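Local coordinates for intergenic-region protein (Escherichia coli CFT073, PDB 2WJ9) that probably acts as an antirestriction protein that counters the restriction enzymes of bacteria, at residues L66-W80 with M142-M156. Residues are numbered along the deposited sequence; the frame is centred on the assembly and turned at random. Where two conformers were deposited one is given.
Sequences LIPQWVTLEPRVFGW and MTYSHHACRTECYAM. With SO4 (sulfate ion), chain H.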
loop_
_atom_site.group_PDB
_atom_site.type_symbol
_atom_site.label_atom_id
_atom_site.label_comp_id
_atom_site.label_asym_id
_atom_site.label_seq_id
_atom_site.Cartn_x
_atom_site.Cartn_y
_atom_site.Cartn_z
ATOM N N LEU B 66 17.248 2.763 -0.825
ATOM C CA LEU B 66 17.249 1.456 -1.493
ATOM C C LEU B 66 16.737 1.533 -2.934
ATOM O O LEU B 66 16.846 0.558 -3.679
ATOM C CB LEU B 66 16.404 0.442 -0.709
ATOM C CG LEU B 66 16.884 0.071 0.699
ATOM C CD1 LEU B 66 15.843 -0.822 1.386
ATOM C CD2 LEU B 66 18.241 -0.599 0.663
ATOM N N ILE B 67 16.207 2.692 -3.326
ATOM C CA ILE B 67 15.520 2.856 -4.606
ATOM C C ILE B 67 16.454 3.495 -5.633
ATOM O O ILE B 67 17.083 4.508 -5.343
ATOM C CB ILE B 67 14.250 3.740 -4.441
ATOM C CG1 ILE B 67 13.258 3.083 -3.460
ATOM C CG2 ILE B 67 13.592 4.019 -5.813
ATOM C CD1 ILE B 67 12.199 4.048 -2.895
ATOM N N PRO B 68 16.533 2.924 -6.853
ATOM C CA PRO B 68 17.391 3.547 -7.865
ATOM C C PRO B 68 17.021 5.006 -8.132
ATOM O O PRO B 68 15.840 5.344 -8.193
ATOM C CB PRO B 68 17.145 2.686 -9.112
ATOM C CG PRO B 68 16.737 1.349 -8.557
ATOM C CD PRO B 68 15.888 1.701 -7.367
ATOM N N GLN B 69 18.036 5.854 -8.258
ATOM C CA GLN B 69 17.854 7.289 -8.529
ATOM C C GLN B 69 17.124 8.071 -7.432
ATOM O O GLN B 69 16.460 9.068 -7.716
ATOM C CB GLN B 69 17.160 7.513 -9.882
ATOM C CG GLN B 69 17.941 6.984 -11.058
ATOM C CD GLN B 69 17.426 7.541 -12.354
ATOM O OE1 GLN B 69 16.633 6.903 -13.041
ATOM N NE2 GLN B 69 17.835 8.759 -12.673
ATOM N N TRP B 70 17.290 7.662 -6.174
ATOM C CA TRP B 70 16.619 8.350 -5.062
ATOM C C TRP B 70 17.002 9.831 -4.972
ATOM O O TRP B 70 16.208 10.645 -4.517
ATOM C CB TRP B 70 16.832 7.644 -3.700
ATOM C CG TRP B 70 18.256 7.440 -3.291
ATOM C CD1 TRP B 70 18.979 6.288 -3.414
ATOM C CD2 TRP B 70 19.137 8.399 -2.670
ATOM N NE1 TRP B 70 20.252 6.474 -2.938
ATOM C CE2 TRP B 70 20.378 7.757 -2.473
ATOM C CE3 TRP B 70 19.003 9.735 -2.275
ATOM C CZ2 TRP B 70 21.470 8.403 -1.892
ATOM C CZ3 TRP B 70 20.092 10.378 -1.711
ATOM C CH2 TRP B 70 21.310 9.715 -1.531
ATOM N N VAL B 71 18.209 10.185 -5.404
ATOM C CA VAL B 71 18.673 11.568 -5.291
ATOM C C VAL B 71 17.898 12.478 -6.256
ATOM O O VAL B 71 17.887 13.697 -6.080
ATOM C CB VAL B 71 20.192 11.684 -5.532
ATOM C CG1 VAL B 71 20.512 11.477 -7.000
ATOM C CG2 VAL B 71 20.715 13.034 -5.037
ATOM N N THR B 72 17.248 11.873 -7.251
ATOM C CA THR B 72 16.452 12.617 -8.244
ATOM C C THR B 72 14.980 12.806 -7.855
ATOM O O THR B 72 14.244 13.539 -8.536
ATOM C CB THR B 72 16.476 11.927 -9.645
ATOM O OG1 THR B 72 15.626 10.769 -9.639
ATOM C CG2 THR B 72 17.887 11.542 -10.047
ATOM N N LEU B 73 14.529 12.159 -6.789
ATOM C CA LEU B 73 13.095 12.196 -6.449
ATOM C C LEU B 73 12.599 13.631 -6.164
ATOM O O LEU B 73 11.523 14.030 -6.640
ATOM C CB LEU B 73 12.767 11.235 -5.296
ATOM C CG LEU B 73 12.829 9.741 -5.648
ATOM C CD1 LEU B 73 12.768 8.862 -4.383
ATOM C CD2 LEU B 73 11.732 9.361 -6.630
ATOM N N GLU B 74 13.366 14.405 -5.394
ATOM C CA GLU B 74 12.955 15.777 -5.080
ATOM C C GLU B 74 12.789 16.639 -6.361
ATOM O O GLU B 74 11.736 17.244 -6.555
ATOM C CB GLU B 74 13.861 16.431 -4.013
ATOM C CG GLU B 74 13.569 17.922 -3.803
ATOM C CD GLU B 74 14.133 18.504 -2.509
ATOM O OE1 GLU B 74 14.525 19.689 -2.530
ATOM O OE2 GLU B 74 14.192 17.802 -1.473
ATOM N N PRO B 75 13.815 16.702 -7.238
ATOM C CA PRO B 75 13.609 17.302 -8.568
ATOM C C PRO B 75 12.401 16.768 -9.365
ATOM O O PRO B 75 11.735 17.544 -10.073
ATOM C CB PRO B 75 14.909 16.959 -9.303
ATOM C CG PRO B 75 15.910 16.860 -8.248
ATOM C CD PRO B 75 15.227 16.330 -7.033
ATOM N N ARG B 76 12.135 15.470 -9.290
ATOM C CA ARG B 76 10.993 14.886 -10.016
ATOM C C ARG B 76 9.636 15.373 -9.469
ATOM O O ARG B 76 8.703 15.612 -10.242
ATOM C CB ARG B 76 11.059 13.354 -10.032
ATOM C CG ARG B 76 12.124 12.804 -10.976
ATOM C CD ARG B 76 12.223 11.279 -10.921
ATOM N NE ARG B 76 13.499 10.802 -11.436
ATOM C CZ ARG B 76 13.847 10.767 -12.716
ATOM N NH1 ARG B 76 13.023 11.202 -13.670
ATOM N NH2 ARG B 76 15.048 10.308 -13.047
ATOM N N VAL B 77 9.534 15.509 -8.144
ATOM C CA VAL B 77 8.318 16.054 -7.510
ATOM C C VAL B 77 8.064 17.490 -7.991
ATOM O O VAL B 77 6.949 17.834 -8.396
ATOM C CB VAL B 77 8.392 16.038 -5.966
ATOM C CG1 VAL B 77 7.170 16.728 -5.366
ATOM C CG2 VAL B 77 8.490 14.589 -5.433
ATOM N N PHE B 78 9.099 18.326 -7.959
ATOM C CA PHE B 78 8.976 19.706 -8.456
ATOM C C PHE B 78 8.601 19.724 -9.947
ATOM O O PHE B 78 7.840 20.587 -10.388
ATOM C CB PHE B 78 10.263 20.510 -8.208
ATOM C CG PHE B 78 10.476 20.915 -6.758
ATOM C CD1 PHE B 78 9.455 21.514 -6.024
ATOM C CD2 PHE B 78 11.715 20.748 -6.148
ATOM C CE1 PHE B 78 9.662 21.910 -4.696
ATOM C CE2 PHE B 78 11.930 21.140 -4.822
ATOM C CZ PHE B 78 10.904 21.711 -4.093
ATOM N N GLY B 79 9.133 18.768 -10.708
ATOM C CA GLY B 79 8.786 18.612 -12.124
ATOM C C GLY B 79 7.305 18.332 -12.306
ATOM O O GLY B 79 6.647 18.977 -13.113
ATOM N N TRP B 80 6.773 17.372 -11.553
ATOM C CA TRP B 80 5.329 17.096 -11.603
ATOM C C TRP B 80 4.501 18.320 -11.172
ATOM O O TRP B 80 3.482 18.629 -11.786
ATOM C CB TRP B 80 4.951 15.856 -10.779
ATOM C CG TRP B 80 5.198 14.571 -11.510
ATOM C CD1 TRP B 80 6.193 13.674 -11.278
ATOM C CD2 TRP B 80 4.453 14.062 -12.628
ATOM N NE1 TRP B 80 6.107 12.624 -12.165
ATOM C CE2 TRP B 80 5.049 12.839 -13.006
ATOM C CE3 TRP B 80 3.329 14.511 -13.329
ATOM C CZ2 TRP B 80 4.561 12.058 -14.058
ATOM C CZ3 TRP B 80 2.852 13.740 -14.397
ATOM C CH2 TRP B 80 3.465 12.526 -14.740
ATOM N N MET B 142 2.096 11.009 -7.850
ATOM C CA MET B 142 2.412 10.844 -9.274
ATOM C C MET B 142 3.874 10.442 -9.456
ATOM O O MET B 142 4.202 9.564 -10.267
ATOM C CB MET B 142 2.149 12.156 -10.025
ATOM C CG MET B 142 0.701 12.616 -9.999
ATOM S SD MET B 142 -0.403 11.487 -10.865
ATOM C CE MET B 142 -0.064 11.863 -12.586
ATOM N N THR B 143 4.755 11.099 -8.701
ATOM C CA THR B 143 6.195 10.797 -8.737
ATOM C C THR B 143 6.473 9.337 -8.340
ATOM O O THR B 143 7.166 8.615 -9.060
ATOM C CB THR B 143 6.987 11.732 -7.788
ATOM O OG1 THR B 143 6.752 13.093 -8.170
ATOM C CG2 THR B 143 8.495 11.421 -7.847
ATOM N N TYR B 144 5.915 8.910 -7.212
ATOM C CA TYR B 144 6.176 7.564 -6.679
ATOM C C TYR B 144 5.632 6.454 -7.596
ATOM O O TYR B 144 6.295 5.434 -7.829
ATOM C CB TYR B 144 5.605 7.395 -5.257
ATOM C CG TYR B 144 6.142 8.323 -4.159
ATOM C CD1 TYR B 144 7.217 9.195 -4.381
ATOM C CD2 TYR B 144 5.575 8.296 -2.867
ATOM C CE1 TYR B 144 7.694 10.036 -3.352
ATOM C CE2 TYR B 144 6.042 9.132 -1.852
ATOM C CZ TYR B 144 7.089 9.998 -2.097
ATOM O OH TYR B 144 7.562 10.833 -1.111
ATOM N N SER B 145 4.422 6.643 -8.105
ATOM C CA SER B 145 3.798 5.644 -8.972
ATOM C C SER B 145 4.563 5.498 -10.292
ATOM O O SER B 145 4.824 4.386 -10.745
ATOM C CB SER B 145 2.322 5.979 -9.226
ATOM O OG SER B 145 2.139 7.325 -9.637
ATOM N N HIS B 146 4.922 6.626 -10.903
ATOM C CA HIS B 146 5.714 6.619 -12.123
ATOM C C HIS B 146 7.061 5.927 -11.903
ATOM O O HIS B 146 7.467 5.062 -12.674
ATOM C CB HIS B 146 5.905 8.058 -12.631
ATOM C CG HIS B 146 6.559 8.155 -13.972
ATOM N ND1 HIS B 146 7.929 8.124 -14.140
ATOM C CD2 HIS B 146 6.033 8.333 -15.208
ATOM C CE1 HIS B 146 8.212 8.251 -15.424
ATOM N NE2 HIS B 146 7.081 8.381 -16.093
ATOM N N HIS B 147 7.733 6.272 -10.805
ATOM C CA HIS B 147 9.085 5.774 -10.584
ATOM C C HIS B 147 9.089 4.284 -10.195
ATOM O O HIS B 147 10.018 3.547 -10.543
ATOM C CB HIS B 147 9.789 6.626 -9.524
ATOM C CG HIS B 147 11.285 6.577 -9.604
ATOM N ND1 HIS B 147 11.986 6.952 -10.730
ATOM C CD2 HIS B 147 12.215 6.207 -8.690
ATOM C CE1 HIS B 147 13.280 6.808 -10.510
ATOM N NE2 HIS B 147 13.447 6.358 -9.278
ATOM N N ALA B 148 8.039 3.844 -9.499
ATOM C CA ALA B 148 7.847 2.414 -9.221
ATOM C C ALA B 148 7.722 1.606 -10.524
ATOM O O ALA B 148 8.313 0.528 -10.666
ATOM C CB ALA B 148 6.616 2.196 -8.339
ATOM N N CYS B 149 6.977 2.141 -11.484
ATOM C CA CYS B 149 6.792 1.448 -12.760
ATOM C C CYS B 149 8.065 1.433 -13.617
ATOM O O CYS B 149 8.317 0.469 -14.339
ATOM C CB CYS B 149 5.632 2.040 -13.556
ATOM S SG CYS B 149 4.035 1.876 -12.752
ATOM N N ARG B 150 8.861 2.495 -13.534
ATOM C CA ARG B 150 10.126 2.553 -14.263
ATOM C C ARG B 150 11.182 1.606 -13.675
ATOM O O ARG B 150 11.871 0.908 -14.411
ATOM C CB ARG B 150 10.667 3.988 -14.303
ATOM C CG ARG B 150 12.049 4.090 -14.928
ATOM C CD ARG B 150 12.516 5.514 -15.087
ATOM N NE ARG B 150 13.893 5.547 -15.564
ATOM C CZ ARG B 150 14.576 6.652 -15.861
ATOM N NH1 ARG B 150 14.010 7.840 -15.746
ATOM N NH2 ARG B 150 15.830 6.568 -16.279
ATOM N N THR B 151 11.314 1.606 -12.351
ATOM C CA THR B 151 12.408 0.894 -11.690
ATOM C C THR B 151 12.094 -0.558 -11.342
ATOM O O THR B 151 13.011 -1.350 -11.124
ATOM C CB THR B 151 12.813 1.595 -10.375
ATOM O OG1 THR B 151 11.691 1.610 -9.492
ATOM C CG2 THR B 151 13.281 3.022 -10.639
ATOM N N GLU B 152 10.811 -0.903 -11.280
ATOM C CA GLU B 152 10.362 -2.200 -10.744
ATOM C C GLU B 152 10.940 -2.464 -9.340
ATOM O O GLU B 152 11.234 -3.607 -8.980
ATOM C CB GLU B 152 10.687 -3.348 -11.715
ATOM C CG GLU B 152 9.700 -3.488 -12.880
ATOM C CD GLU B 152 8.371 -4.137 -12.497
ATOM O OE1 GLU B 152 8.241 -4.698 -11.384
ATOM O OE2 GLU B 152 7.446 -4.109 -13.331
ATOM N N CYS B 153 11.080 -1.399 -8.555
ATOM C CA CYS B 153 11.589 -1.484 -7.186
ATOM C C CYS B 153 10.420 -1.448 -6.190
ATOM O O CYS B 153 9.755 -0.423 -6.028
ATOM C CB CYS B 153 12.559 -0.336 -6.922
ATOM S SG CYS B 153 13.335 -0.431 -5.313
ATOM N N TYR B 154 10.179 -2.566 -5.511
ATOM C CA TYR B 154 9.017 -2.675 -4.622
ATOM C C TYR B 154 9.063 -1.695 -3.442
ATOM O O TYR B 154 8.027 -1.328 -2.895
ATOM C CB TYR B 154 8.840 -4.115 -4.117
ATOM C CG TYR B 154 8.337 -5.081 -5.171
ATOM C CD1 TYR B 154 6.973 -5.231 -5.415
ATOM C CD2 TYR B 154 9.224 -5.848 -5.920
ATOM C CE1 TYR B 154 6.505 -6.114 -6.386
ATOM C CE2 TYR B 154 8.761 -6.741 -6.893
ATOM C CZ TYR B 154 7.401 -6.864 -7.121
ATOM O OH TYR B 154 6.944 -7.756 -8.081
ATOM N N ALA B 155 10.254 -1.266 -3.049
ATOM C CA ALA B 155 10.371 -0.221 -2.022
ATOM C C ALA B 155 9.686 1.088 -2.459
ATOM O O ALA B 155 9.109 1.787 -1.634
ATOM C CB ALA B 155 11.835 0.030 -1.662
ATOM N N MET B 156 9.731 1.407 -3.754
ATOM C CA MET B 156 9.066 2.618 -4.274
ATOM C C MET B 156 7.544 2.418 -4.262
ATOM O O MET B 156 6.791 3.331 -3.876
ATOM C CB MET B 156 9.570 2.968 -5.683
ATOM C CG MET B 156 9.057 4.304 -6.244
ATOM S SD MET B 156 9.835 5.833 -5.677
ATOM C CE MET B 156 9.068 6.111 -4.076
HETATM S S SO4 H . 9.915 12.430 -15.184
HETATM O O1 SO4 H . 8.484 12.144 -15.315
HETATM O O2 SO4 H . 10.198 13.754 -15.731
HETATM O O3 SO4 H . 10.199 12.359 -13.740
HETATM O O4 SO4 H . 10.680 11.440 -15.957
#
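Ile67 and Leu73 meet Met156, Thr143 and His147 at the apolar centre. The CD1 end of Ile67 lies 3.7 Å from Met156 CA, its CG1 rests on the methyl of Ala155, and its CG2 comes up to the rim of the His147 ring; the Ile67 and Met156 side chains cross at about a right angle. Leu73 pushes CD2 between His147 CD2, Thr143 CG2 and the sulfur of Met156. Further along the helix, Thr143 is a knob in the hole formed by Leu73, Arg76, Val77 and Trp80. Its CG2, anti to the backbone N, faces Leu73 and Arg76, while Thr143 OG1 sits 3.2 Å from Trp80 CD1 and is hydrogen-bonded to Ala139 O one turn back. Met142 CB lies over the indole of Trp80, 4.1 Å from the centroid of the five-membered ring.

His147 joins this core to the polar edge. With chi1 at -157°, its ring reaches the turn at 67-70, where His147 NE2 donates to Pro68 O over 2.8 Å in a nearly straight bond (165°); the oxygen lies close to the ring plane. Thr151 CG2 lies over one face of the imidazole, toward its rim. Outside it, Arg76 NE donates to Thr72 OG1, which in turn donates to Gln69 O, and this chain holds the guanidinium. Arg76 NH1 is bonded at 3.1 Å to O3 of a sulfate, probably from the crystallisation liquor; Arg83 also binds the ion, and His146 turns a ring face toward it.

The axes of segments 73-80 and 142-151 pass 9.7 Å apart, their directions 120° apart: two crossing helices with Thr143 as a single knob, and beside them a type II beta turn whose Pro68 packs CD on Cys153 SG and CB on Thr151 CG2, where helix 132-151 gives way to helix 154-168.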